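Local structure of RNA methyltransferase, TrmH family (Porphyromonas gingivalis, 2I6D) at residues 107-112 with 211-216; 171-176 with 217-222. The protein probably binds RNA and transfers a methyl group to it, as a member of the TrmH (SpoU) branch of the class IV-like, SAM-binding methyltransferase superfamily. All coordinates share one frame; numbering follows the deposited sequence.

Both contacts lie in the SpoU methylase part of the chain, their centres 14 Å apart, and both hold the connection that runs from strand 201-206 through helix 214-217 to strand 222-225. Interaction 1 is buried: where strand 104-109 runs out into a loop, it offers one carboxylate oxygen to the start of helix 214-217, among aliphatic neighbours. Interaction 2 is a surface contact in which the last turn of helix 165-174 reaches the turn after that short helix through a salt bridge and a methyl contact. The two meet where Ile212 CG2 lies 3.6 Å from Ala217 N, and Val204 of strand 201-206 packs against side chains of both.

Interaction 1 (107-112 with 211-216); sequences LLDGVQ and GISPEV
Asp109 OD2, in the region where strand 104-109 gives way to a loop, is the atom on which the start of helix 214-217 converges. Ser213 N donates to it over 3.0 Å in a nearly straight bond (N-H...O 173°), arriving almost along the C-O axis of the carboxylate. Ser213 OG lies 3.4 Å from the same OD2, at best a weak bond. That hydroxyl also faces the helix: chi1 of 67° turns OG back over its own backbone, where it accepts a weak N-cap bond from Val216 N at 3.4 Å. The carboxylate thus braces the cap residue by its backbone N-H, while the serine side chain serves the first turn.

Carbon closes in around OD2. Val216 comes from the opposite direction and sets CG2 3.7 Å from it, and Ile212 CG2 adds a contact at 3.8 Å. With CG anti to the backbone N (chi1 178°), Asp109 extends its carboxylate toward this group. Val204 of the neighbouring strand 201-206 touches Asp109, Ile212 and Val216 alike. Away from the carboxylate, on the backbone side, water 1 lies between Asp109 O (3.0 Å) and Gly211 O (3.2 Å). Here an N-capped helix start meets a strand, close to where it runs out into a loop, in the parallel sheet of the SPOUT methyltransferase fold.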
loop_
_atom_site.group_PDB
_atom_site.type_symbol
_atom_site.label_atom_id
_atom_site.label_comp_id
_atom_site.label_asym_id
_atom_site.label_seq_id
_atom_site.Cartn_x
_atom_site.Cartn_y
_atom_site.Cartn_z
ATOM N N LEU A 107 6.996 1.838 -8.084
ATOM C CA LEU A 107 6.014 2.818 -8.486
ATOM C C LEU A 107 4.892 2.087 -9.216
ATOM O O LEU A 107 5.133 1.380 -10.189
ATOM C CB LEU A 107 6.630 3.903 -9.381
ATOM C CG LEU A 107 5.745 5.110 -9.764
ATOM C CD1 LEU A 107 4.716 4.773 -10.816
ATOM C CD2 LEU A 107 5.055 5.724 -8.601
ATOM N N LEU A 108 3.676 2.267 -8.732
ATOM C CA LEU A 108 2.502 1.658 -9.350
ATOM C C LEU A 108 1.839 2.716 -10.205
ATOM O O LEU A 108 1.254 3.669 -9.680
ATOM C CB LEU A 108 1.529 1.166 -8.280
ATOM C CG LEU A 108 2.126 0.229 -7.225
ATOM C CD1 LEU A 108 0.965 -0.411 -6.479
ATOM C CD2 LEU A 108 3.047 -0.842 -7.870
ATOM N N ASP A 109 1.931 2.558 -11.526
ATOM C CA ASP A 109 1.359 3.546 -12.483
ATOM C C ASP A 109 -0.030 3.081 -12.927
ATOM O O ASP A 109 -0.123 2.241 -13.828
ATOM C CB ASP A 109 2.261 3.653 -13.735
ATOM C CG ASP A 109 1.719 4.617 -14.793
ATOM O OD1 ASP A 109 0.983 5.562 -14.436
ATOM O OD2 ASP A 109 2.060 4.460 -15.999
ATOM N N GLY A 110 -1.091 3.610 -12.319
ATOM C CA GLY A 110 -2.460 3.276 -12.741
ATOM C C GLY A 110 -2.867 1.843 -12.422
ATOM O O GLY A 110 -3.624 1.218 -13.171
ATOM N N VAL A 111 -2.390 1.332 -11.287
ATOM C CA VAL A 111 -2.758 -0.004 -10.815
ATOM C C VAL A 111 -4.019 0.202 -9.968
ATOM O O VAL A 111 -3.956 0.505 -8.761
ATOM C CB VAL A 111 -1.625 -0.669 -10.022
ATOM C CG1 VAL A 111 -2.081 -2.042 -9.468
ATOM C CG2 VAL A 111 -0.415 -0.876 -10.921
ATOM N N GLN A 112 -5.164 0.087 -10.636
ATOM C CA GLN A 112 -6.441 0.507 -10.057
ATOM C C GLN A 112 -7.034 -0.530 -9.127
ATOM O O GLN A 112 -7.780 -0.192 -8.223
ATOM C CB GLN A 112 -7.455 0.868 -11.147
ATOM C CG GLN A 112 -6.822 1.626 -12.286
ATOM C CD GLN A 112 -7.770 2.556 -12.990
ATOM O OE1 GLN A 112 -8.957 2.246 -13.168
ATOM N NE2 GLN A 112 -7.256 3.719 -13.395
ATOM N N GLY A 211 -0.874 -1.286 -19.208
ATOM C CA GLY A 211 0.575 -1.210 -19.061
ATOM C C GLY A 211 0.993 0.197 -18.662
ATOM O O GLY A 211 0.155 1.043 -18.341
ATOM N N ILE A 212 2.294 0.443 -18.700
ATOM C CA ILE A 212 2.845 1.742 -18.335
ATOM C C ILE A 212 2.417 2.767 -19.380
ATOM O O ILE A 212 2.509 2.497 -20.583
ATOM C CB ILE A 212 4.366 1.620 -18.221
ATOM C CG1 ILE A 212 4.680 0.597 -17.094
ATOM C CG2 ILE A 212 5.000 3.008 -18.011
ATOM C CD1 ILE A 212 6.172 0.311 -16.790
ATOM N N SER A 213 1.938 3.934 -18.943
ATOM C CA SER A 213 1.474 4.940 -19.895
ATOM C C SER A 213 2.649 5.470 -20.711
ATOM O O SER A 213 3.787 5.463 -20.234
ATOM C CB SER A 213 0.804 6.089 -19.161
ATOM O OG SER A 213 1.767 6.780 -18.399
ATOM N N PRO A 214 2.381 5.941 -21.946
ATOM C CA PRO A 214 3.462 6.457 -22.784
ATOM C C PRO A 214 4.308 7.560 -22.107
ATOM O O PRO A 214 5.546 7.539 -22.241
ATOM C CB PRO A 214 2.714 6.994 -24.013
ATOM C CG PRO A 214 1.524 6.136 -24.092
ATOM C CD PRO A 214 1.091 5.982 -22.662
ATOM N N GLU A 215 3.672 8.472 -21.365
ATOM C CA GLU A 215 4.409 9.604 -20.768
ATOM C C GLU A 215 5.334 9.129 -19.659
ATOM O O GLU A 215 6.427 9.679 -19.478
ATOM C CB GLU A 215 3.489 10.729 -20.246
ATOM C CG GLU A 215 4.224 12.101 -20.092
ATOM C CD GLU A 215 3.422 13.195 -19.380
ATOM O OE1 GLU A 215 3.884 14.359 -19.366
ATOM O OE2 GLU A 215 2.354 12.903 -18.813
ATOM N N VAL A 216 4.897 8.127 -18.909
ATOM C CA VAL A 216 5.732 7.506 -17.887
ATOM C C VAL A 216 6.842 6.648 -18.519
ATOM O O VAL A 216 8.000 6.676 -18.065
ATOM C CB VAL A 216 4.867 6.675 -16.886
ATOM C CG1 VAL A 216 5.745 5.884 -15.866
ATOM C CG2 VAL A 216 3.944 7.618 -16.101
HETATM O O HOH W 1 -1.865 0.973 -15.910
#

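Interaction 2 (171-176 with 217-222); sequences YFRRQG and AAEITD
Arg173, in the last turn of helix 165-174, meets Glu219 and Thr221 in the connection between helix 214-217 and strand 222-225, at the surface of the SPOUT-type parallel sheet domain. The helix ends in a Schellman motif at Gly176, whose positive phi suits a glycine; Gly176 N donates to Arg173 O. The facing segment turns through a type I beta turn from Ala217 to Ile220, with Ile220 N bonded to Ala217 O.

The polar part is a salt bridge gathered on one oxygen. Arg173 grips Glu219 OE1 side-on with two nitrogens, NE at 2.9 Å and NH2 at 2.8 Å. Neither bond is straight (N-H...O 141° and 139°), as expected when one oxygen sits between two N-H groups. OE1 sits at the guanidinium edge, close to its plane; NH2 takes the syn lone pair, whereas NE comes nearly along the C-O axis. The two planes are 30° apart, and the side chains cross at about a right angle. A bend at chi2 curls Glu219 so that its end comes nearer the helix, where it also lies against Val166, Leu169 and Ala170. The pairing would probably favour the ionised form of Glu219.

The nonpolar part belongs to the stem of the arginine. Its CG and CD run past Thr221, whose methyl CG2 touches both, and Val179 of strand 179-182 also borders Arg173. Thr221 turns its other branch from this contact to backbone and carboxylate partners: OG1 accepts from Val179 N and gives its proton to Asp222 OD2, a 2.6 Å bond that meets OD2 on its anti side, somewhat out of the carboxylate plane.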
loop_
_atom_site.group_PDB
_atom_site.type_symbol
_atom_site.label_atom_id
_atom_site.label_comp_id
_atom_site.label_asym_id
_atom_site.label_seq_id
_atom_site.Cartn_x
_atom_site.Cartn_y
_atom_site.Cartn_z
ATOM N N TYR A 171 12.811 13.861 -12.171
ATOM C CA TYR A 171 13.679 14.445 -11.160
ATOM C C TYR A 171 14.695 13.414 -10.619
ATOM O O TYR A 171 15.911 13.673 -10.586
ATOM C CB TYR A 171 12.820 15.028 -10.040
ATOM C CG TYR A 171 13.582 15.522 -8.841
ATOM C CD1 TYR A 171 14.390 16.670 -8.925
ATOM C CD2 TYR A 171 13.479 14.870 -7.621
ATOM C CE1 TYR A 171 15.082 17.134 -7.827
ATOM C CE2 TYR A 171 14.172 15.339 -6.500
ATOM C CZ TYR A 171 14.963 16.456 -6.617
ATOM O OH TYR A 171 15.636 16.904 -5.509
ATOM N N PHE A 172 14.197 12.263 -10.189
ATOM C CA PHE A 172 15.082 11.206 -9.666
ATOM C C PHE A 172 15.988 10.640 -10.741
ATOM O O PHE A 172 17.180 10.383 -10.487
ATOM C CB PHE A 172 14.288 10.128 -8.944
ATOM C CG PHE A 172 13.845 10.556 -7.595
ATOM C CD1 PHE A 172 14.780 10.758 -6.587
ATOM C CD2 PHE A 172 12.520 10.844 -7.342
ATOM C CE1 PHE A 172 14.372 11.178 -5.305
ATOM C CE2 PHE A 172 12.102 11.258 -6.072
ATOM C CZ PHE A 172 13.024 11.422 -5.054
ATOM N N ARG A 173 15.450 10.532 -11.957
ATOM C CA ARG A 173 16.229 10.073 -13.107
ATOM C C ARG A 173 17.425 11.003 -13.394
ATOM O O ARG A 173 18.549 10.547 -13.658
ATOM C CB ARG A 173 15.339 9.919 -14.363
ATOM C CG ARG A 173 16.103 9.432 -15.588
ATOM C CD ARG A 173 15.304 9.459 -16.902
ATOM N NE ARG A 173 14.561 10.702 -17.130
ATOM C CZ ARG A 173 15.054 11.815 -17.665
ATOM N NH1 ARG A 173 16.327 11.890 -18.050
ATOM N NH2 ARG A 173 14.263 12.878 -17.816
ATOM N N ARG A 174 17.191 12.314 -13.330
ATOM C CA ARG A 174 18.254 13.278 -13.587
ATOM C C ARG A 174 19.295 13.319 -12.451
ATOM O O ARG A 174 20.411 13.799 -12.639
ATOM C CB ARG A 174 17.670 14.661 -13.912
ATOM C CG ARG A 174 17.244 14.774 -15.443
ATOM C CD ARG A 174 16.283 15.945 -15.718
ATOM N NE ARG A 174 16.891 17.278 -15.535
ATOM C CZ ARG A 174 17.489 17.994 -16.503
ATOM N NH1 ARG A 174 17.994 19.201 -16.225
ATOM N NH2 ARG A 174 17.570 17.442 -17.771
ATOM N N GLN A 175 18.941 12.784 -11.281
ATOM C CA GLN A 175 19.939 12.596 -10.199
ATOM C C GLN A 175 20.800 11.335 -10.345
ATOM O O GLN A 175 21.754 11.142 -9.582
ATOM C CB GLN A 175 19.277 12.617 -8.837
ATOM C CG GLN A 175 18.282 13.711 -8.775
ATOM C CD GLN A 175 18.021 14.181 -7.405
ATOM O OE1 GLN A 175 18.704 15.091 -6.884
ATOM N NE2 GLN A 175 17.001 13.608 -6.800
ATOM N N GLY A 176 20.491 10.514 -11.339
ATOM C CA GLY A 176 21.276 9.324 -11.634
ATOM C C GLY A 176 20.735 8.080 -10.942
ATOM O O GLY A 176 21.409 7.051 -10.900
ATOM N N ALA A 217 6.491 5.895 -19.564
ATOM C CA ALA A 217 7.459 5.058 -20.266
ATOM C C ALA A 217 8.623 5.914 -20.802
ATOM O O ALA A 217 9.771 5.460 -20.812
ATOM C CB ALA A 217 6.786 4.266 -21.398
ATOM N N ALA A 218 8.335 7.149 -21.211
ATOM C CA ALA A 218 9.389 8.045 -21.681
ATOM C C ALA A 218 10.452 8.371 -20.621
ATOM O O ALA A 218 11.565 8.743 -20.963
ATOM C CB ALA A 218 8.802 9.340 -22.281
ATOM N N GLU A 219 10.130 8.205 -19.344
ATOM C CA GLU A 219 11.078 8.485 -18.275
ATOM C C GLU A 219 11.875 7.262 -17.817
ATOM O O GLU A 219 12.710 7.373 -16.909
ATOM C CB GLU A 219 10.338 9.066 -17.065
ATOM C CG GLU A 219 9.649 10.394 -17.338
ATOM C CD GLU A 219 10.610 11.517 -17.758
ATOM O OE1 GLU A 219 11.818 11.493 -17.419
ATOM O OE2 GLU A 219 10.141 12.432 -18.442
ATOM N N ILE A 220 11.578 6.104 -18.397
ATOM C CA ILE A 220 12.194 4.841 -17.999
ATOM C C ILE A 220 13.577 4.718 -18.611
ATOM O O ILE A 220 13.744 4.963 -19.817
ATOM C CB ILE A 220 11.379 3.648 -18.537
ATOM C CG1 ILE A 220 9.900 3.717 -18.107
ATOM C CG2 ILE A 220 12.051 2.348 -18.215
ATOM C CD1 ILE A 220 9.591 3.548 -16.666
ATOM N N THR A 221 14.574 4.355 -17.802
ATOM C CA THR A 221 15.942 4.224 -18.339
ATOM C C THR A 221 16.245 2.810 -18.817
ATOM O O THR A 221 17.041 2.622 -19.719
ATOM C CB THR A 221 17.042 4.689 -17.351
ATOM O OG1 THR A 221 16.980 3.921 -16.136
ATOM C CG2 THR A 221 16.888 6.146 -17.051
ATOM N N ASP A 222 15.573 1.832 -18.236
ATOM C CA ASP A 222 15.896 0.419 -18.441
ATOM C C ASP A 222 14.601 -0.398 -18.488
ATOM O O ASP A 222 13.940 -0.600 -17.460
ATOM C CB ASP A 222 16.773 -0.077 -17.288
ATOM C CG ASP A 222 18.120 0.637 -17.220
ATOM O OD1 ASP A 222 19.074 0.105 -17.816
ATOM O OD2 ASP A 222 18.232 1.731 -16.620
#